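Local coordinates for protein glucose dehydrogenase (Serratia sp. FS14, PDB 7CDY) that belongs to the glucose/sorbosone dehydrogenase family, is built as a beta-propeller and carries a bound calcium ion, at residues A68-F71 against A72-R76; Y96-L99 against S100-D103. All blocks are in the same frame, centred on the assembly; numbering follows the deposited sequence.

Interaction 1: A68-F71 against A72-R76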
ATOM      1  N   ALA A  68       6.766  -5.663  12.569  1.00 10.19           N
ATOM      2  CA  ALA A  68       7.861  -4.741  12.823  1.00  9.60           C
ATOM      3  C   ALA A  68       9.164  -5.323  12.274  1.00 10.43           C
ATOM      4  O   ALA A  68       9.310  -6.550  12.160  1.00 11.08           O
ATOM      5  CB  ALA A  68       8.004  -4.508  14.328  1.00 11.00           C
ATOM      6  N   PRO A  69      10.137  -4.470  11.929  1.00 11.08           N
ATOM      7  CA  PRO A  69      11.428  -5.000  11.465  1.00 12.71           C
ATOM      8  C   PRO A  69      12.048  -5.976  12.447  1.00 12.59           C
ATOM      9  O   PRO A  69      12.683  -6.952  12.026  1.00 15.08           O
ATOM     10  CB  PRO A  69      12.288  -3.739  11.277  1.00 14.13           C
ATOM     11  CG  PRO A  69      11.296  -2.629  11.067  1.00 15.88           C
ATOM     12  CD  PRO A  69      10.084  -2.994  11.881  1.00 13.27           C
ATOM     13  N   ASP A  70      11.828  -5.773  13.749  1.00 11.30           N
ATOM     14  CA  ASP A  70      12.363  -6.648  14.788  1.00 11.72           C
ATOM     15  C   ASP A  70      11.354  -7.681  15.280  1.00 12.37           C
ATOM     16  O   ASP A  70      11.431  -8.097  16.443  1.00 12.09           O
ATOM     17  CB  ASP A  70      12.935  -5.839  15.957  1.00 13.04           C
ATOM     18  CG  ASP A  70      11.872  -5.067  16.728  1.00 15.94           C
ATOM     19  OD1 ASP A  70      10.682  -5.120  16.359  1.00 14.88           O
ATOM     20  OD2 ASP A  70      12.222  -4.399  17.732  1.00 16.75           O
ATOM     21  N   PHE A  71      10.436  -8.127  14.411  1.00 11.90           N
ATOM     22  CA  PHE A  71       9.393  -9.071  14.816  1.00 11.07           C
ATOM     23  C   PHE A  71       9.958 -10.303  15.520  1.00 12.32           C
ATOM     24  O   PHE A  71       9.350 -10.807  16.467  1.00 11.16           O
ATOM     25  CB  PHE A  71       8.547  -9.487  13.601  1.00 11.59           C
ATOM     26  CG  PHE A  71       7.505 -10.541  13.920  1.00  9.93           C
ATOM     27  CD1 PHE A  71       7.834 -11.890  13.919  1.00 11.08           C
ATOM     28  CD2 PHE A  71       6.211 -10.179  14.259  1.00  9.83           C
ATOM     29  CE1 PHE A  71       6.896 -12.861  14.257  1.00 12.29           C
ATOM     30  CE2 PHE A  71       5.254 -11.146  14.587  1.00 10.04           C
ATOM     31  CZ  PHE A  71       5.606 -12.490  14.590  1.00 11.68           C
ATOM     32  N   ALA A  72      11.094 -10.829  15.052  1.00 12.30           N
ATOM     33  CA  ALA A  72      11.651 -12.027  15.677  1.00 14.70           C
ATOM     34  C   ALA A  72      11.804 -11.840  17.181  1.00 13.30           C
ATOM     35  O   ALA A  72      11.551 -12.767  17.962  1.00 15.51           O
ATOM     36  CB  ALA A  72      12.995 -12.380  15.043  1.00 18.53           C
ATOM     37  N   ALA A  73      12.184 -10.638  17.603  1.00 12.29           N
ATOM     38  CA  ALA A  73      12.290 -10.295  19.014  1.00 12.52           C
ATOM     39  C   ALA A  73      10.960  -9.838  19.617  1.00 11.99           C
ATOM     40  O   ALA A  73      10.531 -10.365  20.649  1.00 11.94           O
ATOM     41  CB  ALA A  73      13.361  -9.213  19.202  1.00 14.44           C
ATOM     42  N   SER A  74      10.277  -8.872  18.984  1.00 11.86           N
ATOM     43  CA  SER A  74       9.146  -8.193  19.620  1.00  9.55           C
ATOM     44  C   SER A  74       7.794  -8.829  19.315  1.00  9.10           C
ATOM     45  O   SER A  74       6.834  -8.592  20.056  1.00 10.31           O
ATOM     46  CB  SER A  74       9.023  -6.755  19.085  1.00  9.66           C
ATOM     47  OG  SER A  74       8.792  -6.796  17.665  1.00 10.99           O
ATOM     48  N   ARG A  75       7.706  -9.600  18.234  1.00  8.91           N
ATOM     49  CA  ARG A  75       6.446 -10.121  17.709  1.00 10.21           C
ATOM     50  C   ARG A  75       5.422  -9.021  17.439  1.00  9.78           C
ATOM     51  O   ARG A  75       4.219  -9.280  17.367  1.00  9.79           O
ATOM     52  CB  ARG A  75       5.882 -11.265  18.561  1.00 10.33           C
ATOM     53  CG  ARG A  75       6.864 -12.433  18.647  1.00 11.32           C
ATOM     54  CD  ARG A  75       6.283 -13.659  19.340  1.00 12.15           C
ATOM     55  NE  ARG A  75       5.125 -14.219  18.634  1.00 11.10           N
ATOM     56  CZ  ARG A  75       5.184 -15.003  17.563  1.00 13.13           C
ATOM     57  NH1 ARG A  75       6.348 -15.332  17.012  1.00 13.88           N
ATOM     58  NH2 ARG A  75       4.050 -15.455  17.040  1.00 13.45           N
ATOM     59  N   ARG A  76       5.877  -7.787  17.250  1.00  9.23           N
ATOM     60  CA  ARG A  76       4.965  -6.676  17.023  1.00  9.19           C
ATOM     61  C   ARG A  76       4.446  -6.684  15.586  1.00  8.38           C
ATOM     62  O   ARG A  76       5.210  -6.877  14.640  1.00  9.20           O
ATOM     63  CB  ARG A  76       5.689  -5.358  17.309  1.00  9.76           C
ATOM     64  CG  ARG A  76       4.827  -4.138  17.072  1.00 11.02           C
ATOM     65  CD  ARG A  76       5.518  -2.863  17.524  1.00 11.45           C
ATOM     66  NE  ARG A  76       5.712  -2.830  18.970  1.00 13.05           N
ATOM     67  CZ  ARG A  76       6.266  -1.813  19.616  1.00 16.06           C
ATOM     68  NH1 ARG A  76       6.688  -0.752  18.937  1.00 15.32           N
ATOM     69  NH2 ARG A  76       6.399  -1.876  20.932  1.00 14.96           N
TER
HETATM   70  O   HOH W   1      12.673  -9.866  12.715  1.00 21.28           O
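Phe71 lays its ring against the backbone of Arg75, whose CA stands over one face, offset toward the rim, in a CH-pi contact 3.7 Å from the Phe71 ring centroid. CG of Phe71 lies anti to the backbone N (chi1 176°), the setting that turns the ring onto the Arg75 backbone. Farther out, CE1 of Phe71 comes 3.7 Å from NH1 of Arg75, and CZ of Phe71 stands over one face of the guanidinium near its rim, the two planes 58° apart. The polar end of Arg75 is anchored elsewhere, on residues 99-103. At the ring's edge, in its plane, Arg76 O lies 3.5 Å from CD2 of Phe71. Arg76 O also takes a nearly straight bond from Ala68 N (2.9 Å, 175°), tying the chain that leaves strand 62-67 to the start of its antiparallel neighbour 76-84. The connection between them is a type I turn, Ala68 to Phe71, followed by the one-turn helix 71-74. Asp70 occupies the N-cap position, but its carboxylate does no capping; Asp70 OD1 instead receives Ser74 OG at 2.8 Å, from above the carboxylate plane. Ser74 OG in turn accepts from Arg76 N (3.1 Å), an ST turn. Asp70 O serves two donors, Ala73 N and Ser74 N. Arg75 then leaves the helix with positive phi. By donating to Asp70 and accepting from Arg76 N, the Ser74 hydroxyl joins the N-cap residue to the chain past the helix, while the buried Phe71 ring supplies the apolar half of the contact.

Interaction 2: Y96-L99 against S100-D103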
ATOM      1  N   TYR A  96      -0.772  -1.052  16.372  1.00  8.81           N
ATOM      2  CA  TYR A  96      -0.022  -2.288  16.478  1.00  9.78           C
ATOM      3  C   TYR A  96      -0.450  -3.052  17.716  1.00 10.01           C
ATOM      4  O   TYR A  96      -0.995  -2.483  18.667  1.00 10.18           O
ATOM      5  CB  TYR A  96       1.498  -2.076  16.445  1.00  9.53           C
ATOM      6  CG  TYR A  96       2.113  -1.397  17.662  1.00  9.72           C
ATOM      7  CD1 TYR A  96       2.304  -2.095  18.859  1.00  9.38           C
ATOM      8  CD2 TYR A  96       2.567  -0.080  17.591  1.00 10.87           C
ATOM      9  CE1 TYR A  96       2.896  -1.489  19.968  1.00 11.19           C
ATOM     10  CE2 TYR A  96       3.159   0.538  18.696  1.00 11.29           C
ATOM     11  CZ  TYR A  96       3.321  -0.185  19.873  1.00 10.86           C
ATOM     12  OH  TYR A  96       3.908   0.403  20.974  1.00 12.23           O
ATOM     13  N   GLY A  97      -0.215  -4.357  17.664  1.00  8.93           N
ATOM     14  CA  GLY A  97      -0.289  -5.230  18.818  1.00 10.04           C
ATOM     15  C   GLY A  97       0.833  -6.239  18.755  1.00 10.51           C
ATOM     16  O   GLY A  97       1.725  -6.136  17.902  1.00 11.15           O
ATOM     17  N   ARG A  98       0.828  -7.214  19.661  1.00 10.82           N
ATOM     18  CA  ARG A  98       1.844  -8.255  19.670  1.00 11.33           C
ATOM     19  C   ARG A  98       1.188  -9.580  19.316  1.00 11.08           C
ATOM     20  O   ARG A  98       0.216  -9.982  19.966  1.00 12.40           O
ATOM     21  CB  ARG A  98       2.515  -8.353  21.041  1.00 11.03           C
ATOM     22  CG  ARG A  98       3.604  -9.399  21.084  1.00 10.90           C
ATOM     23  CD  ARG A  98       4.223  -9.531  22.471  1.00 11.59           C
ATOM     24  NE  ARG A  98       5.338 -10.478  22.470  1.00 11.49           N
ATOM     25  CZ  ARG A  98       5.211 -11.790  22.657  1.00 12.23           C
ATOM     26  NH1 ARG A  98       4.000 -12.329  22.821  1.00 14.11           N
ATOM     27  NH2 ARG A  98       6.293 -12.563  22.647  1.00 13.95           N
ATOM     28  N   LEU A  99       1.720 -10.262  18.312  1.00  9.93           N
ATOM     29  CA  LEU A  99       1.199 -11.582  17.987  1.00 10.40           C
ATOM     30  C   LEU A  99       1.635 -12.562  19.070  1.00 13.12           C
ATOM     31  O   LEU A  99       2.831 -12.705  19.347  1.00 11.20           O
ATOM     32  CB  LEU A  99       1.688 -12.035  16.612  1.00 11.90           C
ATOM     33  CG  LEU A  99       1.098 -13.359  16.103  1.00 11.04           C
ATOM     34  CD1 LEU A  99      -0.412 -13.257  15.996  1.00 13.65           C
ATOM     35  CD2 LEU A  99       1.703 -13.751  14.767  1.00 12.99           C
ATOM     36  N   SER A 100       0.668 -13.235  19.686  1.00 10.86           N
ATOM     37  CA  SER A 100       0.995 -14.129  20.792  1.00 11.74           C
ATOM     38  C   SER A 100       1.925 -15.243  20.318  1.00 11.70           C
ATOM     39  O   SER A 100       1.974 -15.592  19.141  1.00 12.45           O
ATOM     40  CB  SER A 100      -0.286 -14.723  21.404  1.00 10.68           C
ATOM     41  OG  SER A 100      -1.001 -15.490  20.430  1.00 12.63           O
ATOM     42  N   ASP A 101       2.653 -15.829  21.275  1.00 13.48           N
ATOM     43  CA  ASP A 101       3.638 -16.857  20.945  1.00 13.01           C
ATOM     44  C   ASP A 101       3.017 -18.031  20.198  1.00 12.80           C
ATOM     45  O   ASP A 101       3.681 -18.642  19.354  1.00 15.26           O
ATOM     46  CB  ASP A 101       4.310 -17.384  22.223  1.00 16.81           C
ATOM     47  CG  ASP A 101       5.125 -16.332  22.952  1.00 18.41           C
ATOM     48  OD1 ASP A 101       5.380 -15.252  22.394  1.00 15.30           O
ATOM     49  OD2 ASP A 101       5.527 -16.600  24.104  1.00 21.40           O
ATOM     50  N   ASP A 102       1.765 -18.363  20.503  1.00 13.40           N
ATOM     51  CA  ASP A 102       1.082 -19.474  19.852  1.00 15.06           C
ATOM     52  C   ASP A 102       0.340 -19.090  18.573  1.00 13.91           C
ATOM     53  O   ASP A 102      -0.348 -19.939  17.996  1.00 16.55           O
ATOM     54  CB  ASP A 102       0.146 -20.187  20.839  1.00 14.63           C
ATOM     55  CG  ASP A 102      -1.005 -19.316  21.309  1.00 14.71           C
ATOM     56  OD1 ASP A 102      -1.149 -18.167  20.828  1.00 15.06           O
ATOM     57  OD2 ASP A 102      -1.780 -19.782  22.173  1.00 17.54           O
ATOM     58  N   ASP A 103       0.458 -17.841  18.115  1.00 13.08           N
ATOM     59  CA  ASP A 103      -0.169 -17.309  16.904  1.00 12.43           C
ATOM     60  C   ASP A 103      -1.683 -17.139  17.008  1.00 13.36           C
ATOM     61  O   ASP A 103      -2.326 -16.844  15.992  1.00 13.58           O
ATOM     62  CB  ASP A 103       0.173 -18.110  15.637  1.00 16.80           C
ATOM     63  CG  ASP A 103       1.665 -18.288  15.434  1.00 19.53           C
ATOM     64  OD1 ASP A 103       2.407 -17.320  15.674  1.00 21.50           O
ATOM     65  OD2 ASP A 103       2.097 -19.389  15.007  1.00 20.60           O
TER
HETATM   66  O   HOH W   2       2.162 -14.738  23.970  1.00 16.93           O
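Leu99 closes strand 90-99 and sends its side chain over the turn that follows. Leu99 CB lies 3.5 Å from Ser100 N, and Leu99 CG lies 3.9 Å from Ser100 O. Of the two branch methyls, Leu99 CD1 sits 3.8 Å from Ser100 N and reaches toward Asp103 O, and Leu99 CD2 touches the carboxylate of Asp103, 3.7 Å from OD1, in a van der Waals contact across the turn. That carboxylate finds its polar partner outside the pair, in Arg75. Residues 100-103 form a type I turn, closed by Asp103 N bonding to Ser100 O at 2.9 Å, in the loop leading from strand 90-99 to its antiparallel partner 106-107 in one sheet of the propeller. Ser100 OG donates to Asp102 OD1 (2.7 Å), meeting it nearly along the C-O axis, and also receives Arg105 N. Beside the turn, Arg98 stretches its chain fully from CG to NE, with CG anti to the backbone N (chi1 -178°), bringing the guanidinium within bonding distance of Asp101. In the resulting salt bridge, NH2 of Arg98 meets the syn lone pair of Asp101 OD1 at 2.9 Å, close to the guanidinium plane; the two flat groups are nonetheless turned 69° apart. NH1 adds a weak bond to the same oxygen and has a salt-bridge partner in Glu107. Water 2 lies at the guanidinium edge, taking a firm bond from Asp101 N and a weak one from Arg98 NH1.

How the interactions relate
Interactions 1 and 2 follow one another along the chain, their centres 10 Å apart. They lie at the paired strands 76-84 and 90-99 of one antiparallel sheet and meet through the side chains of Arg75 and Arg76. Arg75, shared by both contacts, is the main bridge: its NH2 forms a salt bridge with Asp103 OD1 at 2.8 Å, and its NE probably bonds to Leu99 O, also at 2.8 Å. Arg76 makes a cation-pi contact with Tyr96, NE of Arg76 lying 3.3 Å from CE1 of Tyr96; its NH1 also pairs with Glu166, whose other carboxylate oxygen bonds to Tyr96 OH. The calcium site, with Glu217 and Tyr227, includes no residue of either contact.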